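Orf11 (PDB 6O43) is a potential bacteriophage lysin that probably acts on the staphylococcal cell wall. Local coordinates at residues D8-S13 against G141-A146; R98-Q103 against R145-L150. All blocks are in the same frame, centred on the assembly; numbering follows the deposited sequence.

How the contacts relate
From the N terminus, the chain runs through helix 3-11 into the first segment of contact 1, which finds its partner, 141-146, only after 127 intervening residues. Helix 89-104 falls within that excursion and supplies the first segment of contact 2; after 41 intervening residues the chain reaches 145-150. Contact 2 thus starts inside the loop of contact 1 and finishes slightly past it, and the two share Arg145 and Ala146. Their centres lie about 10 Å apart. Both converge on the short helix 143-147: its N-terminal end receives the tail of helix 3-11 in contact 1, while helix 89-104 packs beside its later residues in contact 2.

Contact 1: residues D8-S13 against G141-A146; sequences DKFTHS and GTIGRA
Ile143 and Gly144, in the first turn of helix 143-147, meet the carbonyls of Thr11 and Ser13 where helix 3-11 runs out, so one helix's N terminus faces another's C-terminal end. Two backbone hydrogen bonds establish this. Ile143 N donates to Ser13 O at 2.8 Å, with an N-H...O angle of 164° and the donor nearly along the C=O axis. Gly144 N reaches Thr11 O at 2.6 Å, in the carbonyl plane on a lone pair but with a more bent N-H. Gly144 has no side chain, and its CA comes within 4.3 Å of Thr11 CA. Thr142, the N-cap residue, is close by: its CA lies 3.2 Å from Ser13 O in a CA-H...O contact, and its CG2 touches the His12 carbonyl. Its OG1 accepts a weak capping bond from Arg145 N and also pairs with Lys139 O.

The apolar half is a CH-pi contact. Phe10 CG stands anti to its backbone N (chi1 -170°), and Ile143 CD1 sits over one ring face, 4.0 Å from the Phe10 centroid and 17° off the normal. Leu63 and Tyr67 of helix 61-71 and Phe178 of helix 177-187 also touch both side chains. On the helix 3-11 side, Ser13 OG bonds Lys9 O at 2.7 Å, and His12 ND1 bonds Asp8 O while NE2 meets Asp133 OD2. In this largely buried joint, the partly positive first-turn N-H groups of helix 143-147 meet partly negative carbonyls at the end of helix 3-11, which is probably favourable.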
loop_
_atom_site.group_PDB
_atom_site.type_symbol
_atom_site.label_atom_id
_atom_site.label_comp_id
_atom_site.label_asym_id
_atom_site.label_seq_id
_atom_site.Cartn_x
_atom_site.Cartn_y
_atom_site.Cartn_z
ATOM N N ASP A 8 3.987 6.675 9.550
ATOM C CA ASP A 8 2.830 7.501 9.886
ATOM C C ASP A 8 2.448 8.410 8.725
ATOM O O ASP A 8 1.288 8.434 8.296
ATOM C CB ASP A 8 3.118 8.325 11.142
ATOM C CG ASP A 8 3.054 7.498 12.412
ATOM O OD1 ASP A 8 2.675 6.309 12.337
ATOM O OD2 ASP A 8 3.385 8.039 13.486
ATOM N N LYS A 9 3.412 9.171 8.204
ATOM C CA LYS A 9 3.123 10.029 7.061
ATOM C C LYS A 9 2.531 9.225 5.909
ATOM O O LYS A 9 1.619 9.693 5.218
ATOM C CB LYS A 9 4.393 10.754 6.611
ATOM C CG LYS A 9 4.996 11.672 7.664
ATOM C CD LYS A 9 6.179 12.450 7.109
ATOM N N PHE A 10 3.030 8.007 5.698
ATOM C CA PHE A 10 2.586 7.210 4.560
ATOM C C PHE A 10 1.167 6.687 4.767
ATOM O O PHE A 10 0.279 6.926 3.941
ATOM C CB PHE A 10 3.565 6.059 4.322
ATOM C CG PHE A 10 3.336 5.325 3.033
ATOM C CD1 PHE A 10 3.824 5.830 1.839
ATOM C CD2 PHE A 10 2.640 4.127 3.013
ATOM C CE1 PHE A 10 3.621 5.159 0.646
ATOM C CE2 PHE A 10 2.431 3.449 1.822
ATOM C CZ PHE A 10 2.925 3.968 0.636
ATOM N N THR A 11 0.928 5.970 5.870
ATOM C CA THR A 11 -0.390 5.375 6.082
ATOM C C THR A 11 -1.495 6.425 6.103
ATOM O O THR A 11 -2.628 6.142 5.695
ATOM C CB THR A 11 -0.421 4.566 7.384
ATOM O OG1 THR A 11 -0.049 5.400 8.488
ATOM C CG2 THR A 11 0.523 3.378 7.305
ATOM N N HIS A 12 -1.199 7.634 6.568
ATOM C CA HIS A 12 -2.225 8.657 6.716
ATOM C C HIS A 12 -2.455 9.475 5.450
ATOM O O HIS A 12 -3.339 10.335 5.445
ATOM C CB HIS A 12 -1.875 9.587 7.884
ATOM C CG HIS A 12 -2.006 8.935 9.224
ATOM N ND1 HIS A 12 -1.023 8.130 9.760
ATOM C CD2 HIS A 12 -3.013 8.952 10.131
ATOM C CE1 HIS A 12 -1.416 7.686 10.942
ATOM N NE2 HIS A 12 -2.618 8.172 11.191
ATOM N N SER A 13 -1.703 9.226 4.380
ATOM C CA SER A 13 -1.921 9.930 3.125
ATOM C C SER A 13 -3.141 9.365 2.399
ATOM O O SER A 13 -3.541 8.216 2.602
ATOM C CB SER A 13 -0.691 9.821 2.222
ATOM O OG SER A 13 0.473 10.278 2.888
ATOM N N GLY A 141 -10.627 7.402 2.433
ATOM C CA GLY A 141 -9.785 7.539 1.262
ATOM C C GLY A 141 -8.298 7.504 1.527
ATOM O O GLY A 141 -7.520 7.889 0.646
ATOM N N THR A 142 -7.873 7.049 2.701
ATOM C CA THR A 142 -6.464 7.005 3.060
ATOM C C THR A 142 -5.877 5.626 2.790
ATOM O O THR A 142 -6.592 4.626 2.676
ATOM C CB THR A 142 -6.257 7.375 4.531
ATOM O OG1 THR A 142 -7.118 6.579 5.360
ATOM C CG2 THR A 142 -6.539 8.855 4.753
ATOM N N ILE A 143 -4.547 5.595 2.681
ATOM C CA ILE A 143 -3.829 4.332 2.525
ATOM C C ILE A 143 -4.075 3.431 3.727
ATOM O O ILE A 143 -4.346 2.231 3.583
ATOM C CB ILE A 143 -2.325 4.593 2.322
ATOM C CG1 ILE A 143 -2.078 5.279 0.982
ATOM C CG2 ILE A 143 -1.532 3.296 2.437
ATOM C CD1 ILE A 143 -0.624 5.646 0.750
ATOM N N GLY A 144 -3.967 3.992 4.933
ATOM C CA GLY A 144 -4.134 3.184 6.131
ATOM C C GLY A 144 -5.476 2.480 6.167
ATOM O O GLY A 144 -5.551 1.270 6.390
ATOM N N ARG A 145 -6.555 3.228 5.929
ATOM C CA ARG A 145 -7.887 2.639 5.996
ATOM C C ARG A 145 -8.048 1.502 4.997
ATOM O O ARG A 145 -8.765 0.533 5.273
ATOM C CB ARG A 145 -8.948 3.714 5.764
ATOM C CG ARG A 145 -10.380 3.219 5.904
ATOM C CD ARG A 145 -11.332 4.373 6.188
ATOM N NE ARG A 145 -11.071 4.981 7.492
ATOM C CZ ARG A 145 -11.501 4.480 8.650
ATOM N NH1 ARG A 145 -12.215 3.360 8.667
ATOM N NH2 ARG A 145 -11.218 5.097 9.790
ATOM N N ALA A 146 -7.377 1.586 3.845
ATOM C CA ALA A 146 -7.526 0.548 2.829
ATOM C C ALA A 146 -6.956 -0.792 3.281
ATOM O O ALA A 146 -7.475 -1.844 2.891
ATOM C CB ALA A 146 -6.856 0.989 1.527
#

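Contact 2: residues R98-Q103 against R145-L150; sequences RKLVSQ and RAYIPL
Gln103, in helix 89-104, rests its backbone and CB against Ala146, and this is where the two segments come closest, CA to CA: the Gln103 and Ala146 CA atoms are 4.5 Å apart. The small Ala146 side chain permits the approach, its CB standing 4.0 Å from Gln103 C and 4.2 Å from Gln103 CB. A CA-H...O contact supports it, Ala146 CA lying 3.5 Å from Gln103 O with 159° at the hydrogen. The carbonyl oxygens of Gln103 and Arg145 are two acceptors side by side, and Arg145 O is served instead by Gln106 NE2.

Next to this, Leu100 packs against the phenol end of Tyr147. Leu100 CD1 comes to 3.5 Å from Tyr147 OH and 3.9 Å from Tyr147 CZ, so the methyl meets the hydroxyl end of the ring, the two side chains crossing obliquely. Tyr147 CG is anti to its carbonyl carbon (chi1 -69°); its CB points away from segment 98-103, yet the far end of the ring comes back to Leu100.

The opposite extreme is Leu150, exposed and at the margin. Its CD1 lies 3.9 Å from Gln103 CD, and the side chains cross at about a right angle in a thin overlap; Leu150 also touches Gln106 and a crystal neighbour.

No strand takes part, since the modelled chain has none. Among the surrounding helices, Tyr147 meets Tyr67 of helix 61-71 ring to ring and touches Ala154 of helix 152-159, while Arg145, Ile148 and Pro149 lean on Phe134 of helix 124-136.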
loop_
_atom_site.group_PDB
_atom_site.type_symbol
_atom_site.label_atom_id
_atom_site.label_comp_id
_atom_site.label_asym_id
_atom_site.label_seq_id
_atom_site.Cartn_x
_atom_site.Cartn_y
_atom_site.Cartn_z
ATOM N N ARG A 98 -10.340 0.219 -8.651
ATOM C CA ARG A 98 -11.655 0.402 -8.046
ATOM C C ARG A 98 -11.759 -0.325 -6.711
ATOM O O ARG A 98 -12.411 0.170 -5.786
ATOM C CB ARG A 98 -12.751 -0.066 -9.006
ATOM C CG ARG A 98 -12.957 0.863 -10.199
ATOM C CD ARG A 98 -14.137 0.424 -11.048
ATOM N NE ARG A 98 -13.917 -0.877 -11.672
ATOM C CZ ARG A 98 -13.643 -1.053 -12.962
ATOM N NH1 ARG A 98 -13.561 -0.007 -13.776
ATOM N NH2 ARG A 98 -13.458 -2.277 -13.438
ATOM N N LYS A 99 -11.108 -1.485 -6.584
ATOM C CA LYS A 99 -11.098 -2.195 -5.309
ATOM C C LYS A 99 -10.394 -1.374 -4.235
ATOM O O LYS A 99 -10.872 -1.277 -3.098
ATOM C CB LYS A 99 -10.431 -3.561 -5.482
ATOM C CG LYS A 99 -10.841 -4.597 -4.452
ATOM C CD LYS A 99 -10.550 -6.004 -4.949
ATOM N N LEU A 100 -9.269 -0.748 -4.587
ATOM C CA LEU A 100 -8.528 0.055 -3.621
ATOM C C LEU A 100 -9.302 1.302 -3.210
ATOM O O LEU A 100 -9.213 1.736 -2.055
ATOM C CB LEU A 100 -7.170 0.435 -4.204
ATOM C CG LEU A 100 -5.960 0.323 -3.284
ATOM C CD1 LEU A 100 -6.047 -0.942 -2.446
ATOM C CD2 LEU A 100 -4.677 0.339 -4.100
ATOM N N VAL A 101 -10.059 1.896 -4.132
ATOM C CA VAL A 101 -10.879 3.046 -3.768
ATOM C C VAL A 101 -11.967 2.631 -2.784
ATOM O O VAL A 101 -12.220 3.322 -1.790
ATOM C CB VAL A 101 -11.468 3.703 -5.029
ATOM C CG1 VAL A 101 -12.492 4.761 -4.656
ATOM C CG2 VAL A 101 -10.360 4.314 -5.883
ATOM N N SER A 102 -12.634 1.504 -3.049
ATOM C CA SER A 102 -13.624 0.991 -2.107
ATOM C C SER A 102 -13.008 0.783 -0.732
ATOM O O SER A 102 -13.503 1.312 0.269
ATOM C CB SER A 102 -14.222 -0.318 -2.623
ATOM O OG SER A 102 -14.922 -0.115 -3.836
ATOM N N GLN A 103 -11.908 0.029 -0.669
ATOM C CA GLN A 103 -11.326 -0.333 0.618
ATOM C C GLN A 103 -10.881 0.899 1.396
ATOM O O GLN A 103 -11.015 0.943 2.625
ATOM C CB GLN A 103 -10.160 -1.305 0.413
ATOM C CG GLN A 103 -10.605 -2.660 -0.131
ATOM C CD GLN A 103 -9.464 -3.648 -0.300
ATOM O OE1 GLN A 103 -8.338 -3.399 0.136
ATOM N NE2 GLN A 103 -9.752 -4.781 -0.932
ATOM N N ARG A 145 -6.555 3.228 5.929
ATOM C CA ARG A 145 -7.887 2.639 5.996
ATOM C C ARG A 145 -8.048 1.502 4.997
ATOM O O ARG A 145 -8.765 0.533 5.273
ATOM C CB ARG A 145 -8.948 3.714 5.764
ATOM C CG ARG A 145 -10.380 3.219 5.904
ATOM C CD ARG A 145 -11.332 4.373 6.188
ATOM N NE ARG A 145 -11.071 4.981 7.492
ATOM C CZ ARG A 145 -11.501 4.480 8.650
ATOM N NH1 ARG A 145 -12.215 3.360 8.667
ATOM N NH2 ARG A 145 -11.218 5.097 9.790
ATOM N N ALA A 146 -7.377 1.586 3.845
ATOM C CA ALA A 146 -7.526 0.548 2.829
ATOM C C ALA A 146 -6.956 -0.792 3.281
ATOM O O ALA A 146 -7.475 -1.844 2.891
ATOM C CB ALA A 146 -6.856 0.989 1.527
ATOM N N TYR A 147 -5.903 -0.784 4.096
ATOM C CA TYR A 147 -5.192 -2.013 4.437
ATOM C C TYR A 147 -5.306 -2.428 5.899
ATOM O O TYR A 147 -5.417 -3.622 6.181
ATOM C CB TYR A 147 -3.713 -1.873 4.066
ATOM C CG TYR A 147 -3.465 -1.821 2.570
ATOM C CD1 TYR A 147 -3.519 -2.975 1.799
ATOM C CD2 TYR A 147 -3.175 -0.621 1.932
ATOM C CE1 TYR A 147 -3.292 -2.941 0.430
ATOM C CE2 TYR A 147 -2.945 -0.575 0.561
ATOM C CZ TYR A 147 -3.004 -1.741 -0.183
ATOM O OH TYR A 147 -2.776 -1.695 -1.539
ATOM N N ILE A 148 -5.291 -1.482 6.841
ATOM C CA ILE A 148 -5.129 -1.842 8.256
ATOM C C ILE A 148 -6.194 -2.818 8.750
ATOM O O ILE A 148 -5.834 -3.808 9.411
ATOM C CB ILE A 148 -5.055 -0.571 9.118
ATOM C CG1 ILE A 148 -3.662 0.063 9.010
ATOM C CG2 ILE A 148 -5.398 -0.887 10.572
ATOM C CD1 ILE A 148 -3.626 1.525 9.352
ATOM N N PRO A 149 -7.490 -2.612 8.493
ATOM C CA PRO A 149 -8.501 -3.499 9.100
ATOM C C PRO A 149 -8.408 -4.945 8.651
ATOM O O PRO A 149 -8.873 -5.830 9.380
ATOM C CB PRO A 149 -9.833 -2.876 8.660
ATOM C CG PRO A 149 -9.499 -1.488 8.218
ATOM C CD PRO A 149 -8.101 -1.539 7.694
ATOM N N LEU A 150 -7.809 -5.218 7.490
ATOM C CA LEU A 150 -8.029 -6.484 6.802
ATOM C C LEU A 150 -7.036 -7.583 7.162
ATOM O O LEU A 150 -7.371 -8.764 7.016
ATOM C CB LEU A 150 -8.009 -6.254 5.289
ATOM C CG LEU A 150 -9.168 -5.381 4.813
ATOM C CD1 LEU A 150 -9.058 -5.078 3.330
ATOM C CD2 LEU A 150 -10.489 -6.067 5.130
#